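Local coordinates for protein CptN Toxin (Eubacterium rectale DSM 17629, PDB 4RMO) that probably acts as an endoribonuclease toxin of a type III toxin-antitoxin system, held in a complex with its pseudoknotted RNA antitoxin, at residues Gly24-Lys27 with Gln28-His32; Tyr104-Gly108 with Asn109-Leu113. All coordinates share one frame; numbering follows the deposited sequence.

Interaction 1 of 2, residues Gly24-Lys27 with Gln28-His32; sequences GNKK and QNRPH. With nucleotides of chain B; nucleotides of chain F.
The guanidinium group of Arg30 meets the Gly24 carbonyl edge-on. Both Arg30 NE and Arg30 NH2 give hydrogen bonds to Gly24 O, at 2.8 Å and 2.9 Å. The NH2 bond lies in the carbonyl plane, on a lone pair. The NE donor sits above that plane. O5' of A1 of chain B lies at the guanidinium edge, near its plane, and Arg30 NH2 also bonds it at 2.8 Å. Arg30 runs extended through CD (chi1 -171°), then bends at chi3, which brings the group back to Gly24. Lys26 CE approaches obliquely. The edge of the His32 imidazole, at CE1, meets the side-chain amide of Asn25. Those two planes are 48° apart. His32 ND1 forms a weak bond to Arg30 O, and Phe93 and Phe14 also pack on the ring.

Residues 24-30 belong to the loop after helix 11-17, and His32 lies in strand 32-37. Lys26, Lys27 and Gln28 all have a left-handed backbone conformation, which turns the chain tightly. Asn25 O accepts from two donors across the turn, Asn29 N and Arg30 N, both at 3.2 Å. The Asn29 bond runs nearly along the C=O axis, while Arg30 N comes from above the carbonyl plane.

The turn presents polar atoms to RNA. Gly24 N donates to A1 of chain B N7 at 3.0 Å. Lys26 NZ bonds O4' of the same nucleotide at 2.8 Å, so two positive side chains gather on one nucleotide. On Asn29, the carbonyl O accepts from O2' of G44 of chain F. Within the protein, Arg30 NH1 bonds Leu50 O, which ties the loop to strand 44-51. Gln28 OE1 accepts from Asp11 N at the start of helix 11-17.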
loop_
_atom_site.group_PDB
_atom_site.type_symbol
_atom_site.label_atom_id
_atom_site.label_comp_id
_atom_site.label_asym_id
_atom_site.label_seq_id
_atom_site.Cartn_x
_atom_site.Cartn_y
_atom_site.Cartn_z
ATOM N N GLY A 24 -18.875 -7.367 29.394
ATOM C CA GLY A 24 -18.444 -7.961 30.688
ATOM C C GLY A 24 -17.084 -8.628 30.574
ATOM O O GLY A 24 -16.842 -9.410 29.627
ATOM N N ASN A 25 -16.245 -8.411 31.572
ATOM C CA ASN A 25 -14.908 -8.928 31.562
ATOM C C ASN A 25 -14.807 -10.428 31.814
ATOM O O ASN A 25 -13.729 -11.031 31.656
ATOM C CB ASN A 25 -14.108 -8.171 32.639
ATOM C CG ASN A 25 -12.651 -8.166 32.387
ATOM O OD1 ASN A 25 -11.820 -8.243 33.327
ATOM N ND2 ASN A 25 -12.297 -8.076 31.149
ATOM N N LYS A 26 -15.916 -11.052 32.238
ATOM C CA LYS A 26 -15.878 -12.468 32.542
ATOM C C LYS A 26 -14.690 -12.825 33.471
ATOM O O LYS A 26 -13.940 -13.810 33.246
ATOM C CB LYS A 26 -15.821 -13.283 31.269
ATOM C CG LYS A 26 -16.964 -12.944 30.330
ATOM C CD LYS A 26 -18.326 -13.171 30.951
ATOM C CE LYS A 26 -19.430 -13.178 29.894
ATOM N NZ LYS A 26 -20.775 -13.062 30.507
ATOM N N LYS A 27 -14.577 -12.072 34.550
ATOM C CA LYS A 27 -13.649 -12.449 35.665
ATOM C C LYS A 27 -12.260 -12.628 35.134
ATOM O O LYS A 27 -11.611 -13.647 35.384
ATOM C CB LYS A 27 -14.157 -13.697 36.327
ATOM C CG LYS A 27 -15.581 -13.499 36.806
ATOM C CD LYS A 27 -16.179 -14.781 37.310
ATOM C CE LYS A 27 -17.518 -14.563 38.117
ATOM N NZ LYS A 27 -17.735 -13.374 39.010
ATOM N N GLN A 28 -11.828 -11.613 34.366
ATOM C CA GLN A 28 -10.481 -11.598 33.805
ATOM C C GLN A 28 -10.189 -12.682 32.773
ATOM O O GLN A 28 -9.083 -13.177 32.664
ATOM C CB GLN A 28 -9.447 -11.545 34.944
ATOM C CG GLN A 28 -9.633 -10.276 35.756
ATOM C CD GLN A 28 -8.845 -10.158 37.072
ATOM O OE1 GLN A 28 -8.867 -9.080 37.723
ATOM N NE2 GLN A 28 -8.098 -11.216 37.438
ATOM N N ASN A 29 -11.209 -13.021 31.969
ATOM C CA ASN A 29 -11.021 -13.943 30.881
ATOM C C ASN A 29 -11.302 -13.391 29.454
ATOM O O ASN A 29 -11.016 -14.078 28.477
ATOM C CB ASN A 29 -11.898 -15.179 31.114
ATOM C CG ASN A 29 -11.454 -16.009 32.305
ATOM O OD1 ASN A 29 -12.015 -15.913 33.394
ATOM N ND2 ASN A 29 -10.407 -16.736 32.124
ATOM N N ARG A 30 -11.883 -12.208 29.315
ATOM C CA ARG A 30 -12.137 -11.674 28.001
ATOM C C ARG A 30 -10.881 -10.986 27.459
ATOM O O ARG A 30 -10.404 -10.011 28.035
ATOM C CB ARG A 30 -13.257 -10.640 27.992
ATOM C CG ARG A 30 -13.642 -10.268 26.532
ATOM C CD ARG A 30 -14.642 -9.153 26.390
ATOM N NE ARG A 30 -15.877 -9.535 27.019
ATOM C CZ ARG A 30 -16.828 -10.268 26.467
ATOM N NH1 ARG A 30 -16.717 -10.744 25.225
ATOM N NH2 ARG A 30 -17.924 -10.500 27.164
ATOM N N PRO A 31 -10.351 -11.471 26.321
ATOM C CA PRO A 31 -9.236 -10.750 25.737
ATOM C C PRO A 31 -9.656 -9.381 25.225
ATOM O O PRO A 31 -10.734 -9.248 24.656
ATOM C CB PRO A 31 -8.800 -11.665 24.572
ATOM C CG PRO A 31 -9.998 -12.436 24.204
ATOM C CD PRO A 31 -10.757 -12.627 25.489
ATOM N N HIS A 32 -8.789 -8.384 25.394
ATOM C CA HIS A 32 -9.017 -7.063 24.874
ATOM C C HIS A 32 -7.837 -6.658 24.022
ATOM O O HIS A 32 -6.679 -6.945 24.349
ATOM C CB HIS A 32 -9.158 -6.039 26.003
ATOM C CG HIS A 32 -10.466 -6.070 26.713
ATOM N ND1 HIS A 32 -10.756 -6.997 27.696
ATOM C CD2 HIS A 32 -11.564 -5.290 26.595
ATOM C CE1 HIS A 32 -11.984 -6.799 28.136
ATOM N NE2 HIS A 32 -12.495 -5.764 27.491
ATOM O "O5'" A B 1 -20.329 -11.330 26.006
ATOM C "C5'" A B 1 -20.822 -12.682 26.271
ATOM C "C4'" A B 1 -22.195 -12.679 26.904
ATOM O "O4'" A B 1 -22.142 -12.086 28.223
ATOM C "C3'" A B 1 -23.282 -11.889 26.184
ATOM O "O3'" A B 1 -23.837 -12.662 25.137
ATOM C "C2'" A B 1 -24.269 -11.632 27.305
ATOM O "O2'" A B 1 -25.036 -12.773 27.600
ATOM C "C1'" A B 1 -23.325 -11.344 28.469
ATOM N N9 A B 1 -22.954 -9.942 28.603
ATOM C C8 A B 1 -21.734 -9.370 28.343
ATOM N N7 A B 1 -21.690 -8.080 28.582
ATOM C C5 A B 1 -22.956 -7.788 29.060
ATOM C C6 A B 1 -23.558 -6.585 29.468
ATOM N N6 A B 1 -22.930 -5.415 29.492
ATOM N N1 A B 1 -24.845 -6.635 29.875
ATOM C C2 A B 1 -25.480 -7.818 29.850
ATOM N N3 A B 1 -25.031 -9.008 29.462
ATOM C C4 A B 1 -23.748 -8.926 29.075
ATOM P P G F 44 -8.754 -21.321 25.500
ATOM O OP1 G F 44 -9.792 -22.136 24.812
ATOM O OP2 G F 44 -7.721 -20.544 24.756
ATOM O "O5'" G F 44 -9.493 -20.272 26.426
ATOM C "C5'" G F 44 -10.425 -20.699 27.438
ATOM C "C4'" G F 44 -10.733 -19.528 28.352
ATOM O "O4'" G F 44 -9.509 -19.140 29.067
ATOM C "C3'" G F 44 -11.200 -18.270 27.624
ATOM O "O3'" G F 44 -12.160 -17.547 28.379
ATOM C "C2'" G F 44 -9.925 -17.449 27.592
ATOM O "O2'" G F 44 -10.039 -16.066 27.294
ATOM C "C1'" G F 44 -9.399 -17.742 28.995
ATOM N N9 G F 44 -8.037 -17.264 29.223
ATOM C C8 G F 44 -7.693 -16.383 30.220
ATOM N N7 G F 44 -6.474 -15.932 30.109
ATOM C C5 G F 44 -5.972 -16.568 28.987
ATOM C C6 G F 44 -4.711 -16.426 28.343
ATOM O O6 G F 44 -3.749 -15.715 28.679
ATOM N N1 G F 44 -4.650 -17.175 27.167
ATOM C C2 G F 44 -5.670 -17.950 26.677
ATOM N N2 G F 44 -5.411 -18.634 25.558
ATOM N N3 G F 44 -6.855 -18.076 27.260
ATOM C C4 G F 44 -6.949 -17.332 28.382
#

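Interaction 2 of 2, residues Tyr104-Gly108 with Asn109-Leu113. With nucleotides of chain F.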
loop_
_atom_site.group_PDB
_atom_site.type_symbol
_atom_site.label_atom_id
_atom_site.label_comp_id
_atom_site.label_asym_id
_atom_site.label_seq_id
_atom_site.Cartn_x
_atom_site.Cartn_y
_atom_site.Cartn_z
ATOM N N TYR A 104 -2.231 -11.427 27.212
ATOM C CA TYR A 104 -3.019 -12.632 26.872
ATOM C C TYR A 104 -2.086 -13.495 26.069
ATOM O O TYR A 104 -1.439 -13.010 25.152
ATOM C CB TYR A 104 -4.206 -12.232 26.057
ATOM C CG TYR A 104 -5.297 -13.250 25.813
ATOM C CD1 TYR A 104 -6.278 -13.487 26.747
ATOM C CD2 TYR A 104 -5.382 -13.886 24.625
ATOM C CE1 TYR A 104 -7.302 -14.381 26.529
ATOM C CE2 TYR A 104 -6.390 -14.799 24.374
ATOM C CZ TYR A 104 -7.395 -15.016 25.328
ATOM O OH TYR A 104 -8.427 -15.873 25.028
ATOM N N THR A 105 -1.959 -14.773 26.426
ATOM C CA THR A 105 -0.937 -15.655 25.845
ATOM C C THR A 105 -1.435 -16.846 25.059
ATOM O O THR A 105 -2.594 -17.311 25.223
ATOM C CB THR A 105 -0.039 -16.272 26.940
ATOM O OG1 THR A 105 -0.849 -17.021 27.865
ATOM C CG2 THR A 105 0.724 -15.183 27.686
ATOM N N ILE A 106 -0.566 -17.311 24.150
ATOM C CA ILE A 106 -0.752 -18.570 23.454
ATOM C C ILE A 106 0.532 -19.393 23.712
ATOM O O ILE A 106 1.634 -18.988 23.317
ATOM C CB ILE A 106 -1.038 -18.370 21.939
ATOM C CG1 ILE A 106 -1.071 -19.703 21.229
ATOM C CG2 ILE A 106 0.015 -17.483 21.280
ATOM C CD1 ILE A 106 -1.733 -19.655 19.848
ATOM N N ALA A 107 0.387 -20.489 24.465
ATOM C CA ALA A 107 1.506 -21.343 24.874
ATOM C C ALA A 107 2.662 -20.516 25.407
ATOM O O ALA A 107 3.792 -20.670 24.976
ATOM C CB ALA A 107 1.972 -22.193 23.695
ATOM N N GLY A 108 2.372 -19.575 26.276
ATOM C CA GLY A 108 3.442 -18.783 26.872
ATOM C C GLY A 108 4.114 -17.723 26.001
ATOM O O GLY A 108 5.016 -17.045 26.479
ATOM N N ASN A 109 3.625 -17.524 24.770
ATOM C CA ASN A 109 3.924 -16.326 24.020
ATOM C C ASN A 109 2.757 -15.322 24.055
ATOM O O ASN A 109 1.605 -15.662 24.333
ATOM C CB ASN A 109 4.224 -16.678 22.567
ATOM C CG ASN A 109 5.538 -17.397 22.395
ATOM O OD1 ASN A 109 6.488 -17.190 23.151
ATOM N ND2 ASN A 109 5.588 -18.284 21.404
ATOM N N HIS A 110 3.068 -14.072 23.776
ATOM C CA HIS A 110 2.082 -13.009 23.797
ATOM C C HIS A 110 1.244 -13.087 22.521
ATOM O O HIS A 110 1.776 -12.922 21.438
ATOM C CB HIS A 110 2.773 -11.668 23.894
ATOM C CG HIS A 110 1.833 -10.525 24.031
ATOM N ND1 HIS A 110 2.207 -9.222 23.798
ATOM C CD2 HIS A 110 0.517 -10.485 24.341
ATOM C CE1 HIS A 110 1.163 -8.428 23.977
ATOM N NE2 HIS A 110 0.127 -9.173 24.307
ATOM N N LEU A 111 -0.054 -13.346 22.637
ATOM C CA LEU A 111 -0.908 -13.277 21.468
ATOM C C LEU A 111 -1.023 -11.825 21.019
ATOM O O LEU A 111 -1.277 -10.933 21.814
ATOM C CB LEU A 111 -2.297 -13.800 21.763
ATOM C CG LEU A 111 -3.196 -14.010 20.567
ATOM C CD1 LEU A 111 -2.689 -15.152 19.708
ATOM C CD2 LEU A 111 -4.625 -14.315 20.989
ATOM N N ARG A 112 -0.829 -11.591 19.739
ATOM C CA ARG A 112 -0.979 -10.267 19.200
ATOM C C ARG A 112 -1.412 -10.347 17.725
ATOM O O ARG A 112 -1.455 -11.442 17.113
ATOM C CB ARG A 112 0.291 -9.469 19.443
ATOM C CG ARG A 112 1.473 -9.910 18.628
ATOM C CD ARG A 112 2.815 -9.793 19.352
ATOM N NE ARG A 112 3.175 -11.181 19.561
ATOM C CZ ARG A 112 4.062 -11.887 18.870
ATOM N NH1 ARG A 112 4.834 -11.348 17.953
ATOM N NH2 ARG A 112 4.186 -13.165 19.151
ATOM N N LEU A 113 -1.871 -9.227 17.194
ATOM C CA LEU A 113 -2.357 -9.209 15.801
ATOM C C LEU A 113 -1.119 -8.924 14.927
ATOM O O LEU A 113 -0.825 -7.796 14.621
ATOM C CB LEU A 113 -3.453 -8.176 15.629
ATOM C CG LEU A 113 -4.198 -8.243 14.320
ATOM C CD1 LEU A 113 -4.960 -9.527 14.156
ATOM C CD2 LEU A 113 -5.171 -7.074 14.268
ATOM P P G F 44 -8.754 -21.321 25.500
ATOM O OP1 G F 44 -9.792 -22.136 24.812
ATOM O OP2 G F 44 -7.721 -20.544 24.756
ATOM O "O5'" G F 44 -9.493 -20.272 26.426
ATOM C "C5'" G F 44 -10.425 -20.699 27.438
ATOM C "C4'" G F 44 -10.733 -19.528 28.352
ATOM O "O4'" G F 44 -9.509 -19.140 29.067
ATOM C "C3'" G F 44 -11.200 -18.270 27.624
ATOM O "O3'" G F 44 -12.160 -17.547 28.379
ATOM C "C2'" G F 44 -9.925 -17.449 27.592
ATOM O "O2'" G F 44 -10.039 -16.066 27.294
ATOM C "C1'" G F 44 -9.399 -17.742 28.995
ATOM N N9 G F 44 -8.037 -17.264 29.223
ATOM C C8 G F 44 -7.693 -16.383 30.220
ATOM N N7 G F 44 -6.474 -15.932 30.109
ATOM C C5 G F 44 -5.972 -16.568 28.987
ATOM C C6 G F 44 -4.711 -16.426 28.343
ATOM O O6 G F 44 -3.749 -15.715 28.679
ATOM N N1 G F 44 -4.650 -17.175 27.167
ATOM C C2 G F 44 -5.670 -17.950 26.677
ATOM N N2 G F 44 -5.411 -18.634 25.558
ATOM N N3 G F 44 -6.855 -18.076 27.260
ATOM C C4 G F 44 -6.949 -17.332 28.382
ATOM P P A F 14 1.874 -16.698 13.251
ATOM O OP1 A F 14 1.615 -18.111 12.979
ATOM O OP2 A F 14 0.797 -15.698 12.882
ATOM O "O5'" A F 14 2.209 -16.529 14.795
ATOM C "C5'" A F 14 2.534 -15.235 15.324
ATOM C "C4'" A F 14 2.961 -15.360 16.763
ATOM O "O4'" A F 14 1.903 -16.012 17.517
ATOM C "C3'" A F 14 4.165 -16.256 16.967
ATOM O "O3'" A F 14 5.392 -15.580 16.789
ATOM C "C2'" A F 14 3.974 -16.716 18.406
ATOM O "O2'" A F 14 4.414 -15.750 19.332
ATOM C "C1'" A F 14 2.464 -16.893 18.469
ATOM N N9 A F 14 1.983 -18.261 18.205
ATOM C C8 A F 14 1.021 -18.702 17.327
ATOM N N7 A F 14 0.775 -19.988 17.419
ATOM C C5 A F 14 1.607 -20.413 18.450
ATOM C C6 A F 14 1.803 -21.674 19.062
ATOM N N6 A F 14 1.174 -22.782 18.683
ATOM N N1 A F 14 2.675 -21.748 20.091
ATOM C C2 A F 14 3.328 -20.637 20.454
ATOM N N3 A F 14 3.215 -19.392 19.973
ATOM C C4 A F 14 2.325 -19.351 18.966
ATOM P P U F 43 -2.459 -22.539 25.409
ATOM O OP1 U F 43 -2.197 -21.079 25.543
ATOM O OP2 U F 43 -1.375 -23.481 25.706
ATOM O "O5'" U F 43 -3.657 -22.890 26.385
ATOM C "C5'" U F 43 -4.977 -22.573 26.074
ATOM C "C4'" U F 43 -5.840 -22.717 27.286
ATOM O "O4'" U F 43 -5.079 -22.429 28.474
ATOM C "C3'" U F 43 -6.997 -21.745 27.345
ATOM O "O3'" U F 43 -8.033 -22.257 26.540
ATOM C "C2'" U F 43 -7.332 -21.720 28.827
ATOM O "O2'" U F 43 -8.143 -22.779 29.241
ATOM C "C1'" U F 43 -5.954 -21.894 29.457
ATOM N N1 U F 43 -5.365 -20.657 29.991
ATOM C C2 U F 43 -5.935 -20.128 31.129
ATOM O O2 U F 43 -6.932 -20.595 31.639
ATOM N N3 U F 43 -5.319 -19.001 31.615
ATOM C C4 U F 43 -4.173 -18.409 31.141
ATOM O O4 U F 43 -3.739 -17.398 31.689
ATOM C C5 U F 43 -3.632 -19.026 29.968
ATOM C C6 U F 43 -4.212 -20.123 29.467
#
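Ile106 and Asn109 pair through two backbone hydrogen bonds, Ile106 N to Asn109 O at 2.7 Å and Asn109 N to Ile106 O at 2.9 Å. They close a beta hairpin whose two-residue loop, Ala107-Gly108, makes a type I' turn. Both loop residues have positive phi. One step back from the tip, Thr105 and His110 form a non-hydrogen-bonded antiparallel pair. Beyond them, Leu111 N bonds Tyr104 O at 2.9 Å.

The hairpin binds the RNA. Along the Watson-Crick edge of G44 of chain F, the Thr105 backbone supplies both a donor and an acceptor. Thr105 N donates to O6 at 3.0 Å with an angle of 172°. Thr105 O accepts from N1 at 2.8 Å and also from N2. This pattern of groups matches guanine. At the turn, Ala107 N donates to the phosphate oxygen OP1 of U43 of chain F. Asn109 ND2 donates to N3 of A14 of chain F at 3.0 Å. Arg112 folds back within its own segment, and its NE bonds His110 O. His110 NE2 bonds Phe6 O on strand 6-9.

The base of G44 lies over one face of the Tyr104 ring, with its N1 above the ring centre. With CG anti to the backbone N (chi1 -168°), the Tyr104 ring runs alongside the Leu111 side chain, the two pointing the same way. Leu111 CD2 touches the edge of that ring, 3.7 Å from Tyr104 CD2. Ile106 packs against A14 of chain F, with its CG1, CG2 and CD1 on the purine, while Ala107 CB meets the same base near N1. The other methyl of Leu111 turns to Ile106, with Leu111 CD1 3.9 Å from Ile106 CG2.

In the fold
Both interactions are local turns on the RNA-binding surface, with centres about 15 Å apart. Interaction 1 lies nearer the centre of the chain, about 12 Å away against 17 Å for interaction 2. Its His32 end enters the sheet, whereas the hairpin tip of interaction 2 is exposed. Strand 6-9 runs between strands 32-37 and 100-106, so it ties both turns to the same sheet. They meet directly where Pro31 packs on the Tyr104 ring, and both touch G44 of chain F. Their chemistry differs. Interaction 1 relies on cationic side chains and turn carbonyls, interaction 2 on strand backbone and packing against bases.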